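Local coordinates for periplasmic binding protein (Veillonella parvula, PDB 4LJS) that probably captures a metal chelate or similar solute outside the cytoplasmic membrane and hands it to an ABC-type import system, at residues A[184-195]-A[307-315]; A[52-60]-A[290-298]. One frame throughout, in Å; residues are numbered along the deposited sequence.

Contact 1: A[184-195]-A[307-315]; sequences YTVAQTAHEKPP and SHGLYPNLY
Y311 lays its ring between T185, T189 and P195, a worked example of one aromatic filling the angle between the ends of two helices. T185 brings its methyl obliquely to one side of the ring, CG2 lying 3.4 Å from Y311 CD2. The T189 and Y311 side chains cross at about a right angle: T189 chi1 of 61° sets OG1 between backbone N and carbonyl carbon, which holds the hydroxyl over a ring face and lets OG1 donate to T185 O at 2.9 Å. P195 CD comes obliquely to the phenol end, 3.5 Å from Y311 OH. That hydroxyl is bonded to L223 O and also receives a water proton; the same water donates to T189 OG1 at 2.8 Å. A leucine in place of Y311 would probably leave L223 O and the water without the phenol oxygen and open a gap beside P195. Further along, T185 OG1 and Y315 OH share a 2.6 Å hydrogen bond in the plane of the Y315 ring, while L314 lies against Y184 and Q188. The contact thus joins the end of helix 168-188 and the lead into strand 196-203 to the end of helix 299-310, whose L310 also packs on strand 247-252.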
ATOM      1  N   TYR A 184     -15.201   8.830  11.215  1.00 38.28           N
ATOM      2  CA  TYR A 184     -15.186   9.307  12.588  1.00 41.39           C
ATOM      3  C   TYR A 184     -14.373  10.597  12.685  1.00 37.84           C
ATOM      4  O   TYR A 184     -14.846  11.595  13.231  1.00 35.64           O
ATOM      5  CB  TYR A 184     -14.598   8.239  13.509  1.00 41.06           C
ATOM      6  CG  TYR A 184     -14.247   8.744  14.886  1.00 36.65           C
ATOM      7  CD1 TYR A 184     -15.219   8.870  15.868  1.00 38.26           C
ATOM      8  CD2 TYR A 184     -12.935   9.094  15.204  1.00 35.42           C
ATOM      9  CE1 TYR A 184     -14.895   9.328  17.131  1.00 42.87           C
ATOM     10  CE2 TYR A 184     -12.603   9.554  16.455  1.00 37.69           C
ATOM     11  CZ  TYR A 184     -13.583   9.669  17.416  1.00 40.50           C
ATOM     12  OH  TYR A 184     -13.248  10.125  18.663  1.00 46.24           O
ATOM     13  N   THR A 185     -13.155  10.559  12.145  1.00 34.72           N
ATOM     14  CA  THR A 185     -12.249  11.702  12.141  1.00 35.80           C
ATOM     15  C   THR A 185     -12.886  12.952  11.533  1.00 35.10           C
ATOM     16  O   THR A 185     -12.884  14.025  12.145  1.00 33.90           O
ATOM     17  CB  THR A 185     -10.936  11.367  11.384  1.00 35.98           C
ATOM     18  OG1 THR A 185     -10.219  10.356  12.097  1.00 34.64           O
ATOM     19  CG2 THR A 185     -10.046  12.589  11.275  1.00 34.09           C
ATOM     20  N   VAL A 186     -13.448  12.814  10.335  1.00 36.56           N
ATOM     21  CA  VAL A 186     -14.103  13.944   9.684  1.00 33.39           C
ATOM     22  C   VAL A 186     -15.276  14.478  10.508  1.00 38.19           C
ATOM     23  O   VAL A 186     -15.437  15.693  10.650  1.00 41.94           O
ATOM     24  CB  VAL A 186     -14.588  13.584   8.271  1.00 36.23           C
ATOM     25  CG1 VAL A 186     -15.291  14.769   7.630  1.00 28.97           C
ATOM     26  CG2 VAL A 186     -13.419  13.117   7.409  1.00 27.34           C
ATOM     27  N   ALA A 187     -16.084  13.578  11.070  1.00 35.22           N
ATOM     28  CA  ALA A 187     -17.274  14.000  11.821  1.00 43.66           C
ATOM     29  C   ALA A 187     -16.931  14.748  13.112  1.00 42.81           C
ATOM     30  O   ALA A 187     -17.600  15.711  13.468  1.00 44.96           O
ATOM     31  CB  ALA A 187     -18.193  12.811  12.116  1.00 34.35           C
ATOM     32  N   GLN A 188     -15.884  14.309  13.807  1.00 45.07           N
ATOM     33  CA  GLN A 188     -15.519  14.916  15.087  1.00 46.75           C
ATOM     34  C   GLN A 188     -14.874  16.297  14.937  1.00 38.66           C
ATOM     35  O   GLN A 188     -14.766  17.041  15.906  1.00 44.90           O
ATOM     36  CB  GLN A 188     -14.585  13.992  15.875  1.00 45.33           C
ATOM     37  CG  GLN A 188     -15.185  12.637  16.209  1.00 44.11           C
ATOM     38  CD  GLN A 188     -16.465  12.745  17.026  1.00 52.89           C
ATOM     39  OE1 GLN A 188     -16.542  13.515  17.985  1.00 53.47           O
ATOM     40  NE2 GLN A 188     -17.482  11.975  16.642  1.00 53.15           N
ATOM     41  N   THR A 189     -14.463  16.638  13.720  1.00 35.65           N
ATOM     42  CA  THR A 189     -13.703  17.865  13.479  1.00 41.41           C
ATOM     43  C   THR A 189     -14.343  18.811  12.459  1.00 42.65           C
ATOM     44  O   THR A 189     -13.717  19.785  12.040  1.00 41.76           O
ATOM     45  CB  THR A 189     -12.309  17.533  12.956  1.00 38.38           C
ATOM     46  OG1 THR A 189     -12.437  16.826  11.714  1.00 38.33           O
ATOM     47  CG2 THR A 189     -11.544  16.671  13.971  1.00 32.24           C
ATOM     48  N   ALA A 190     -15.579  18.529  12.060  1.00 49.41           N
ATOM     49  CA  ALA A 190     -16.228  19.293  10.996  1.00 49.18           C
ATOM     50  C   ALA A 190     -16.452  20.763  11.363  1.00 50.69           C
ATOM     51  O   ALA A 190     -16.548  21.611  10.488  1.00 54.68           O
ATOM     52  CB  ALA A 190     -17.542  18.632  10.588  1.00 46.98           C
ATOM     53  N   HIS A 191     -16.521  21.057  12.654  1.00 48.27           N
ATOM     54  CA  HIS A 191     -16.720  22.422  13.123  1.00 52.58           C
ATOM     55  C   HIS A 191     -15.427  23.234  13.156  1.00 56.52           C
ATOM     56  O   HIS A 191     -15.453  24.437  13.413  1.00 64.76           O
ATOM     57  CB  HIS A 191     -17.321  22.405  14.525  1.00 60.41           C
ATOM     58  CG  HIS A 191     -16.445  21.739  15.537  1.00 59.24           C
ATOM     59  ND1 HIS A 191     -16.242  20.376  15.562  1.00 51.28           N
ATOM     60  CD2 HIS A 191     -15.713  22.248  16.555  1.00 58.19           C
ATOM     61  CE1 HIS A 191     -15.427  20.074  16.556  1.00 55.27           C
ATOM     62  NE2 HIS A 191     -15.091  21.192  17.173  1.00 56.32           N
ATOM     63  N   GLU A 192     -14.300  22.574  12.900  1.00 48.99           N
ATOM     64  CA  GLU A 192     -12.993  23.222  12.971  1.00 57.66           C
ATOM     65  C   GLU A 192     -12.495  23.620  11.585  1.00 53.73           C
ATOM     66  O   GLU A 192     -12.985  23.115  10.578  1.00 46.78           O
ATOM     67  CB  GLU A 192     -11.970  22.296  13.646  1.00 46.65           C
ATOM     68  CG  GLU A 192     -12.338  21.889  15.072  1.00 63.18           C
ATOM     69  CD  GLU A 192     -11.379  20.866  15.670  1.00 69.20           C
ATOM     70  OE1 GLU A 192     -10.685  20.165  14.904  1.00 69.05           O
ATOM     71  OE2 GLU A 192     -11.320  20.764  16.913  1.00 78.14           O
ATOM     72  N   LYS A 193     -11.525  24.529  11.541  1.00 61.29           N
ATOM     73  CA  LYS A 193     -10.864  24.891  10.290  1.00 63.61           C
ATOM     74  C   LYS A 193     -10.023  23.721   9.795  1.00 56.36           C
ATOM     75  O   LYS A 193      -9.196  23.198  10.543  1.00 57.30           O
ATOM     76  CB  LYS A 193      -9.972  26.118  10.489  1.00 69.34           C
ATOM     77  CG  LYS A 193      -9.223  26.554   9.240  1.00 72.84           C
ATOM     78  CD  LYS A 193      -8.577  27.921   9.432  1.00 81.21           C
ATOM     79  CE  LYS A 193      -7.873  28.381   8.161  1.00 87.51           C
ATOM     80  NZ  LYS A 193      -7.324  29.763   8.282  1.00 92.72           N
ATOM     81  N   PRO A 194     -10.235  23.305   8.534  1.00 50.08           N
ATOM     82  CA  PRO A 194      -9.490  22.189   7.941  1.00 49.99           C
ATOM     83  C   PRO A 194      -7.999  22.483   7.936  1.00 48.63           C
ATOM     84  O   PRO A 194      -7.610  23.589   7.574  1.00 56.78           O
ATOM     85  CB  PRO A 194     -10.007  22.142   6.498  1.00 49.07           C
ATOM     86  CG  PRO A 194     -11.306  22.866   6.523  1.00 53.62           C
ATOM     87  CD  PRO A 194     -11.157  23.927   7.570  1.00 52.51           C
ATOM     88  N   PRO A 195      -7.174  21.510   8.348  1.00 48.36           N
ATOM     89  CA  PRO A 195      -5.722  21.712   8.379  1.00 47.13           C
ATOM     90  C   PRO A 195      -5.144  21.724   6.964  1.00 45.21           C
ATOM     91  O   PRO A 195      -5.668  21.043   6.084  1.00 36.50           O
ATOM     92  CB  PRO A 195      -5.223  20.485   9.145  1.00 50.11           C
ATOM     93  CG  PRO A 195      -6.237  19.436   8.857  1.00 50.79           C
ATOM     94  CD  PRO A 195      -7.557  20.157   8.789  1.00 42.86           C
ATOM     95  N   SER A 307      -4.391  10.864   9.928  1.00 30.57           N
ATOM     96  CA  SER A 307      -5.452  11.389  10.783  1.00 36.40           C
ATOM     97  C   SER A 307      -4.875  11.916  12.100  1.00 38.52           C
ATOM     98  O   SER A 307      -5.291  12.963  12.582  1.00 37.79           O
ATOM     99  CB  SER A 307      -6.529  10.334  11.058  1.00 28.06           C
ATOM    100  OG  SER A 307      -6.026   9.323  11.926  1.00 31.53           O
ATOM    101  N   HIS A 308      -3.906  11.198  12.666  1.00 36.49           N
ATOM    102  CA  HIS A 308      -3.299  11.613  13.924  1.00 38.08           C
ATOM    103  C   HIS A 308      -2.456  12.876  13.749  1.00 38.79           C
ATOM    104  O   HIS A 308      -2.455  13.739  14.620  1.00 34.85           O
ATOM    105  CB  HIS A 308      -2.478  10.479  14.547  1.00 33.62           C
ATOM    106  CG  HIS A 308      -3.316   9.399  15.167  1.00 40.86           C
ATOM    107  ND1 HIS A 308      -4.454   8.898  14.567  1.00 38.30           N
ATOM    108  CD2 HIS A 308      -3.179   8.722  16.333  1.00 38.07           C
ATOM    109  CE1 HIS A 308      -4.981   7.961  15.336  1.00 33.60           C
ATOM    110  NE2 HIS A 308      -4.228   7.837  16.415  1.00 39.60           N
ATOM    111  N   GLY A 309      -1.766  12.993  12.615  1.00 30.55           N
ATOM    112  CA  GLY A 309      -1.009  14.195  12.304  1.00 27.22           C
ATOM    113  C   GLY A 309      -1.871  15.394  11.923  1.00 38.81           C
ATOM    114  O   GLY A 309      -1.533  16.544  12.230  1.00 38.98           O
ATOM    115  N   LEU A 310      -2.988  15.141  11.244  1.00 32.44           N
ATOM    116  CA  LEU A 310      -3.873  16.226  10.830  1.00 30.61           C
ATOM    117  C   LEU A 310      -4.620  16.790  12.027  1.00 30.88           C
ATOM    118  O   LEU A 310      -4.792  18.002  12.144  1.00 40.83           O
ATOM    119  CB  LEU A 310      -4.881  15.748   9.780  1.00 35.10           C
ATOM    120  CG  LEU A 310      -4.361  15.477   8.370  1.00 38.85           C
ATOM    121  CD1 LEU A 310      -5.465  14.855   7.525  1.00 34.55           C
ATOM    122  CD2 LEU A 310      -3.834  16.764   7.738  1.00 36.37           C
ATOM    123  N   TYR A 311      -5.042  15.907  12.929  1.00 31.23           N
ATOM    124  CA  TYR A 311      -5.894  16.325  14.042  1.00 37.18           C
ATOM    125  C   TYR A 311      -5.364  15.956  15.435  1.00 41.67           C
ATOM    126  O   TYR A 311      -5.960  15.133  16.124  1.00 44.80           O
ATOM    127  CB  TYR A 311      -7.299  15.757  13.829  1.00 31.21           C
ATOM    128  CG  TYR A 311      -7.892  16.152  12.494  1.00 36.64           C
ATOM    129  CD1 TYR A 311      -8.404  17.428  12.290  1.00 32.65           C
ATOM    130  CD2 TYR A 311      -7.921  15.258  11.425  1.00 32.45           C
ATOM    131  CE1 TYR A 311      -8.946  17.794  11.075  1.00 39.88           C
ATOM    132  CE2 TYR A 311      -8.469  15.626  10.194  1.00 32.83           C
ATOM    133  CZ  TYR A 311      -8.979  16.894  10.029  1.00 37.13           C
ATOM    134  OH  TYR A 311      -9.521  17.279   8.818  1.00 40.25           O
ATOM    135  N   PRO A 312      -4.255  16.592  15.863  1.00 44.84           N
ATOM    136  CA  PRO A 312      -3.573  16.284  17.131  1.00 43.48           C
ATOM    137  C   PRO A 312      -4.474  16.445  18.355  1.00 45.98           C
ATOM    138  O   PRO A 312      -4.251  15.790  19.374  1.00 51.85           O
ATOM    139  CB  PRO A 312      -2.449  17.329  17.195  1.00 40.66           C
ATOM    140  CG  PRO A 312      -2.275  17.801  15.800  1.00 46.93           C
ATOM    141  CD  PRO A 312      -3.632  17.733  15.172  1.00 45.52           C
ATOM    142  N   ASN A 313      -5.474  17.312  18.265  1.00 40.70           N
ATOM    143  CA  ASN A 313      -6.386  17.501  19.386  1.00 48.25           C
ATOM    144  C   ASN A 313      -7.368  16.351  19.546  1.00 44.55           C
ATOM    145  O   ASN A 313      -7.786  16.036  20.658  1.00 47.32           O
ATOM    146  CB  ASN A 313      -7.133  18.829  19.271  1.00 56.45           C
ATOM    147  CG  ASN A 313      -6.243  20.016  19.559  1.00 69.64           C
ATOM    148  OD1 ASN A 313      -5.338  19.938  20.393  1.00 72.11           O
ATOM    149  ND2 ASN A 313      -6.486  21.121  18.863  1.00 76.52           N
ATOM    150  N   LEU A 314      -7.743  15.735  18.434  1.00 41.87           N
ATOM    151  CA  LEU A 314      -8.625  14.575  18.472  1.00 44.23           C
ATOM    152  C   LEU A 314      -7.845  13.335  18.905  1.00 44.72           C
ATOM    153  O   LEU A 314      -8.383  12.455  19.573  1.00 45.89           O
ATOM    154  CB  LEU A 314      -9.263  14.340  17.104  1.00 42.42           C
ATOM    155  CG  LEU A 314     -10.284  13.202  17.038  1.00 43.08           C
ATOM    156  CD1 LEU A 314     -11.410  13.455  18.020  1.00 41.27           C
ATOM    157  CD2 LEU A 314     -10.825  13.066  15.630  1.00 38.91           C
ATOM    158  N   TYR A 315      -6.573  13.274  18.519  1.00 37.27           N
ATOM    159  CA  TYR A 315      -5.724  12.134  18.854  1.00 44.44           C
ATOM    160  C   TYR A 315      -4.515  12.548  19.699  1.00 47.73           C
ATOM    161  O   TYR A 315      -3.385  12.578  19.198  1.00 45.04           O
ATOM    162  CB  TYR A 315      -5.270  11.438  17.571  1.00 42.73           C
ATOM    163  CG  TYR A 315      -6.423  10.945  16.737  1.00 41.35           C
ATOM    164  CD1 TYR A 315      -7.125   9.807  17.107  1.00 40.98           C
ATOM    165  CD2 TYR A 315      -6.821  11.623  15.584  1.00 36.28           C
ATOM    166  CE1 TYR A 315      -8.190   9.344  16.356  1.00 47.40           C
ATOM    167  CE2 TYR A 315      -7.891  11.166  14.822  1.00 40.21           C
ATOM    168  CZ  TYR A 315      -8.571  10.025  15.217  1.00 43.71           C
ATOM    169  OH  TYR A 315      -9.627   9.545  14.480  1.00 39.53           O
TER
HETATM  170  O   HOH W   1     -12.293  18.350   9.407  1.00 53.17           O

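Contact 2: A[52-60]-A[290-298]; sequences QNSIETIIA and LAVYSPGIR
E56 and R298 form a buried salt bridge between the two lobes of this periplasmic binding protein, whose parallel sheet and mixed sheet lie in separate lobes spanned by a long helix, as in the class III (BtuF- and FhuD-like) fold. R298 NH1 reaches E56 OE2 at 2.6 Å with an N-H...O angle of 158°; OE2 lies in the guanidinium plane and accepts through its syn lone pair, although the two flat groups stand nearly perpendicular. The same OE2 accepts Q52 NE2 at 2.7 Å, this time from above the carboxylate plane, 43° out of it. OE1 is taken by R80 N, so both carboxylate oxygens have partners. R298 NE pairs with D301, and Y78 O gathers both R298 NH1 and Q52 NE2; with its charge matched by two acids, the arginine is likely to stay ionised in this buried place. From within its own segment, L290 covers one face of the guanidinium, CD1 sitting over its centre.

Along the helix a second chain of bonds ties backbone to backbone. I297 N donates to T57 OG1 at 3.1 Å and 166°, and T57 OG1 in turn donates to N53 O at 2.6 Å. G296 has a positive phi, and a CB there would run into T57 OG1 and N53 CB, which suits this close approach to glycine. G296 N is bonded to E154, on helix 151-164. N53 OD1 is held by W114 NE1. Apolar contact is limited: I297 CG1 meets A60 CB at 3.7 Å. At the start of the helix, one water accepts from N53 N at 3.2 Å and donates to S294 O at 2.8 Å.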
ATOM      1  N   GLN A  52       4.754  -5.993  -1.231  1.00 30.43           N
ATOM      2  CA  GLN A  52       4.163  -5.923   0.108  1.00 32.38           C
ATOM      3  C   GLN A  52       2.638  -6.048   0.178  1.00 32.69           C
ATOM      4  O   GLN A  52       2.122  -6.831   0.980  1.00 33.41           O
ATOM      5  CB  GLN A  52       4.607  -4.634   0.813  1.00 30.10           C
ATOM      6  CG  GLN A  52       4.330  -4.647   2.300  1.00 35.11           C
ATOM      7  CD  GLN A  52       5.529  -4.220   3.118  1.00 44.12           C
ATOM      8  OE1 GLN A  52       6.455  -3.592   2.605  1.00 48.95           O
ATOM      9  NE2 GLN A  52       5.519  -4.566   4.399  1.00 41.79           N
ATOM     10  N   ASN A  53       1.919  -5.277  -0.635  1.00 26.46           N
ATOM     11  CA  ASN A  53       0.451  -5.352  -0.633  1.00 27.91           C
ATOM     12  C   ASN A  53      -0.081  -6.745  -0.932  1.00 29.77           C
ATOM     13  O   ASN A  53      -1.033  -7.184  -0.298  1.00 31.73           O
ATOM     14  CB  ASN A  53      -0.192  -4.327  -1.577  1.00 33.81           C
ATOM     15  CG  ASN A  53       0.157  -4.563  -3.050  1.00 33.57           C
ATOM     16  OD1 ASN A  53       1.214  -5.096  -3.377  1.00 33.58           O
ATOM     17  ND2 ASN A  53      -0.732  -4.140  -3.940  1.00 32.42           N
ATOM     18  N   SER A  54       0.539  -7.443  -1.882  1.00 26.95           N
ATOM     19  CA  SER A  54       0.118  -8.802  -2.214  1.00 31.14           C
ATOM     20  C   SER A  54       0.313  -9.718  -1.008  1.00 37.40           C
ATOM     21  O   SER A  54      -0.590 -10.456  -0.619  1.00 36.30           O
ATOM     22  CB  SER A  54       0.914  -9.347  -3.404  1.00 33.33           C
ATOM     23  OG  SER A  54       0.980  -8.402  -4.460  1.00 34.89           O
ATOM     24  N   ILE A  55       1.495  -9.633  -0.406  1.00 29.52           N
ATOM     25  CA  ILE A  55       1.886 -10.527   0.680  1.00 28.86           C
ATOM     26  C   ILE A  55       1.084 -10.298   1.948  1.00 32.87           C
ATOM     27  O   ILE A  55       0.438 -11.223   2.449  1.00 32.06           O
ATOM     28  CB  ILE A  55       3.390 -10.394   0.984  1.00 31.33           C
ATOM     29  CG1 ILE A  55       4.202 -10.695  -0.286  1.00 29.05           C
ATOM     30  CG2 ILE A  55       3.789 -11.334   2.123  1.00 31.85           C
ATOM     31  CD1 ILE A  55       5.614 -10.144  -0.265  1.00 28.85           C
ATOM     32  N   GLU A  56       1.114  -9.068   2.461  1.00 27.96           N
ATOM     33  CA  GLU A  56       0.453  -8.757   3.727  1.00 28.07           C
ATOM     34  C   GLU A  56      -1.074  -8.807   3.677  1.00 33.86           C
ATOM     35  O   GLU A  56      -1.712  -9.112   4.688  1.00 33.09           O
ATOM     36  CB  GLU A  56       0.922  -7.406   4.290  1.00 29.78           C
ATOM     37  CG  GLU A  56       2.274  -7.478   4.982  1.00 43.25           C
ATOM     38  CD  GLU A  56       2.556  -6.273   5.865  1.00 46.47           C
ATOM     39  OE1 GLU A  56       2.297  -6.354   7.090  1.00 48.72           O
ATOM     40  OE2 GLU A  56       3.044  -5.251   5.335  1.00 45.45           O
ATOM     41  N   THR A  57      -1.668  -8.493   2.525  1.00 28.05           N
ATOM     42  CA  THR A  57      -3.129  -8.537   2.414  1.00 27.55           C
ATOM     43  C   THR A  57      -3.637  -9.975   2.522  1.00 32.97           C
ATOM     44  O   THR A  57      -4.607 -10.248   3.228  1.00 36.30           O
ATOM     45  CB  THR A  57      -3.652  -7.884   1.109  1.00 35.25           C
ATOM     46  OG1 THR A  57      -3.194  -6.522   1.030  1.00 36.26           O
ATOM     47  CG2 THR A  57      -5.186  -7.906   1.065  1.00 30.18           C
ATOM     48  N   ILE A  58      -2.969 -10.898   1.834  1.00 30.91           N
ATOM     49  CA  ILE A  58      -3.356 -12.292   1.906  1.00 30.14           C
ATOM     50  C   ILE A  58      -3.132 -12.829   3.321  1.00 36.08           C
ATOM     51  O   ILE A  58      -3.956 -13.576   3.851  1.00 37.49           O
ATOM     52  CB  ILE A  58      -2.621 -13.142   0.866  1.00 30.51           C
ATOM     53  CG1 ILE A  58      -3.109 -12.779  -0.541  1.00 28.32           C
ATOM     54  CG2 ILE A  58      -2.843 -14.620   1.152  1.00 28.60           C
ATOM     55  CD1 ILE A  58      -2.174 -13.259  -1.672  1.00 27.96           C
ATOM     56  N   ILE A  59      -2.036 -12.414   3.947  1.00 34.42           N
ATOM     57  CA  ILE A  59      -1.807 -12.770   5.339  1.00 34.20           C
ATOM     58  C   ILE A  59      -2.918 -12.225   6.245  1.00 35.05           C
ATOM     59  O   ILE A  59      -3.437 -12.943   7.107  1.00 34.16           O
ATOM     60  CB  ILE A  59      -0.429 -12.301   5.824  1.00 33.90           C
ATOM     61  CG1 ILE A  59       0.674 -13.102   5.107  1.00 29.77           C
ATOM     62  CG2 ILE A  59      -0.323 -12.453   7.326  1.00 36.01           C
ATOM     63  CD1 ILE A  59       2.096 -12.679   5.467  1.00 30.28           C
ATOM     64  N   ALA A  60      -3.306 -10.971   6.024  1.00 31.71           N
ATOM     65  CA  ALA A  60      -4.326 -10.327   6.853  1.00 37.27           C
ATOM     66  C   ALA A  60      -5.682 -11.015   6.733  1.00 36.72           C
ATOM     67  O   ALA A  60      -6.503 -10.937   7.638  1.00 39.88           O
ATOM     68  CB  ALA A  60      -4.461  -8.839   6.495  1.00 34.07           C
ATOM     69  N   LEU A 290       5.292   2.459   1.847  1.00 33.33           N
ATOM     70  CA  LEU A 290       4.577   1.181   1.780  1.00 35.45           C
ATOM     71  C   LEU A 290       3.134   1.280   2.294  1.00 36.33           C
ATOM     72  O   LEU A 290       2.338   0.364   2.102  1.00 34.32           O
ATOM     73  CB  LEU A 290       5.357   0.066   2.512  1.00 36.56           C
ATOM     74  CG  LEU A 290       5.614   0.142   4.030  1.00 37.41           C
ATOM     75  CD1 LEU A 290       4.375  -0.224   4.840  1.00 27.81           C
ATOM     76  CD2 LEU A 290       6.793  -0.756   4.451  1.00 32.93           C
ATOM     77  N   ALA A 291       2.806   2.388   2.953  1.00 33.26           N
ATOM     78  CA  ALA A 291       1.456   2.602   3.462  1.00 35.32           C
ATOM     79  C   ALA A 291       0.643   3.539   2.578  1.00 33.66           C
ATOM     80  O   ALA A 291      -0.558   3.686   2.777  1.00 31.39           O
ATOM     81  CB  ALA A 291       1.503   3.143   4.880  1.00 36.48           C
ATOM     82  N   VAL A 292       1.287   4.179   1.605  1.00 33.59           N
ATOM     83  CA  VAL A 292       0.586   5.167   0.782  1.00 33.32           C
ATOM     84  C   VAL A 292       0.801   4.985  -0.715  1.00 37.17           C
ATOM     85  O   VAL A 292       0.382   5.819  -1.516  1.00 40.99           O
ATOM     86  CB  VAL A 292       0.960   6.618   1.154  1.00 34.70           C
ATOM     87  CG1 VAL A 292       0.555   6.924   2.583  1.00 29.40           C
ATOM     88  CG2 VAL A 292       2.441   6.859   0.964  1.00 33.27           C
ATOM     89  N   TYR A 293       1.455   3.898  -1.099  1.00 35.89           N
ATOM     90  CA  TYR A 293       1.609   3.596  -2.513  1.00 39.36           C
ATOM     91  C   TYR A 293       1.285   2.114  -2.730  1.00 36.85           C
ATOM     92  O   TYR A 293       2.036   1.249  -2.285  1.00 37.72           O
ATOM     93  CB  TYR A 293       3.024   3.951  -2.979  1.00 42.37           C
ATOM     94  CG  TYR A 293       3.236   3.785  -4.464  1.00 47.51           C
ATOM     95  CD1 TYR A 293       3.547   2.544  -5.001  1.00 45.38           C
ATOM     96  CD2 TYR A 293       3.116   4.865  -5.333  1.00 48.89           C
ATOM     97  CE1 TYR A 293       3.736   2.376  -6.360  1.00 57.85           C
ATOM     98  CE2 TYR A 293       3.311   4.709  -6.701  1.00 56.51           C
ATOM     99  CZ  TYR A 293       3.620   3.457  -7.206  1.00 60.04           C
ATOM    100  OH  TYR A 293       3.811   3.268  -8.559  1.00 65.16           O
ATOM    101  N   SER A 294       0.162   1.840  -3.403  1.00 38.45           N
ATOM    102  CA  SER A 294      -0.417   0.488  -3.506  1.00 35.17           C
ATOM    103  C   SER A 294      -0.275  -0.335  -2.230  1.00 34.75           C
ATOM    104  O   SER A 294       0.299  -1.407  -2.262  1.00 29.42           O
ATOM    105  CB  SER A 294       0.241  -0.302  -4.641  1.00 34.72           C
ATOM    106  OG  SER A 294       0.017   0.303  -5.893  1.00 40.03           O
ATOM    107  N   PRO A 295      -0.787   0.166  -1.104  1.00 32.90           N
ATOM    108  CA  PRO A 295      -0.438  -0.458   0.181  1.00 33.06           C
ATOM    109  C   PRO A 295      -1.249  -1.697   0.523  1.00 29.65           C
ATOM    110  O   PRO A 295      -0.831  -2.460   1.395  1.00 31.80           O
ATOM    111  CB  PRO A 295      -0.755   0.649   1.198  1.00 24.81           C
ATOM    112  CG  PRO A 295      -1.885   1.398   0.560  1.00 24.90           C
ATOM    113  CD  PRO A 295      -1.646   1.350  -0.933  1.00 26.23           C
ATOM    114  N   GLY A 296      -2.385  -1.902  -0.137  1.00 30.67           N
ATOM    115  CA  GLY A 296      -3.287  -2.964   0.269  1.00 31.16           C
ATOM    116  C   GLY A 296      -3.679  -2.758   1.726  1.00 33.67           C
ATOM    117  O   GLY A 296      -3.967  -1.640   2.144  1.00 32.31           O
ATOM    118  N   ILE A 297      -3.650  -3.830   2.509  1.00 34.88           N
ATOM    119  CA  ILE A 297      -4.028  -3.767   3.922  1.00 36.19           C
ATOM    120  C   ILE A 297      -3.264  -2.709   4.739  1.00 34.99           C
ATOM    121  O   ILE A 297      -3.774  -2.232   5.749  1.00 31.89           O
ATOM    122  CB  ILE A 297      -3.926  -5.172   4.601  1.00 40.85           C
ATOM    123  CG1 ILE A 297      -4.715  -5.211   5.911  1.00 46.99           C
ATOM    124  CG2 ILE A 297      -2.472  -5.574   4.821  1.00 30.21           C
ATOM    125  CD1 ILE A 297      -6.177  -4.855   5.762  1.00 53.86           C
ATOM    126  N   ARG A 298      -2.066  -2.321   4.291  1.00 32.32           N
ATOM    127  CA  ARG A 298      -1.246  -1.361   5.041  1.00 31.31           C
ATOM    128  C   ARG A 298      -1.759   0.085   4.928  1.00 33.06           C
ATOM    129  O   ARG A 298      -1.197   1.017   5.522  1.00 30.18           O
ATOM    130  CB  ARG A 298       0.238  -1.445   4.643  1.00 28.26           C
ATOM    131  CG  ARG A 298       0.891  -2.807   4.909  1.00 36.46           C
ATOM    132  CD  ARG A 298       0.763  -3.212   6.376  1.00 34.14           C
ATOM    133  NE  ARG A 298       1.473  -2.289   7.257  1.00 34.28           N
ATOM    134  CZ  ARG A 298       2.770  -2.370   7.539  1.00 40.45           C
ATOM    135  NH1 ARG A 298       3.522  -3.341   7.013  1.00 31.61           N
ATOM    136  NH2 ARG A 298       3.317  -1.477   8.355  1.00 40.93           N
TER
HETATM  137  O   HOH W   2       2.803  -2.347  -1.537  1.00 34.69           O

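In the fold
Read together, the two contacts illustrate how the chemistry of packing can differ with burial and position in a two-lobed binding protein. The centre of contact 2 is about 5 Å, and that of contact 1 about 23 Å, from the centre of the chain. Contact 2 joins helix 52-60 of one lobe to a loop of the other, with charges matched in a dense polar network. Contact 1, only partly buried, relies on rings, methyls and a proline, with few polar bonds. They are tied by helix 299-310: the loop 290-298 leads into it and contact 1 takes up its far end. Their centres are 26 Å apart, and they do not touch.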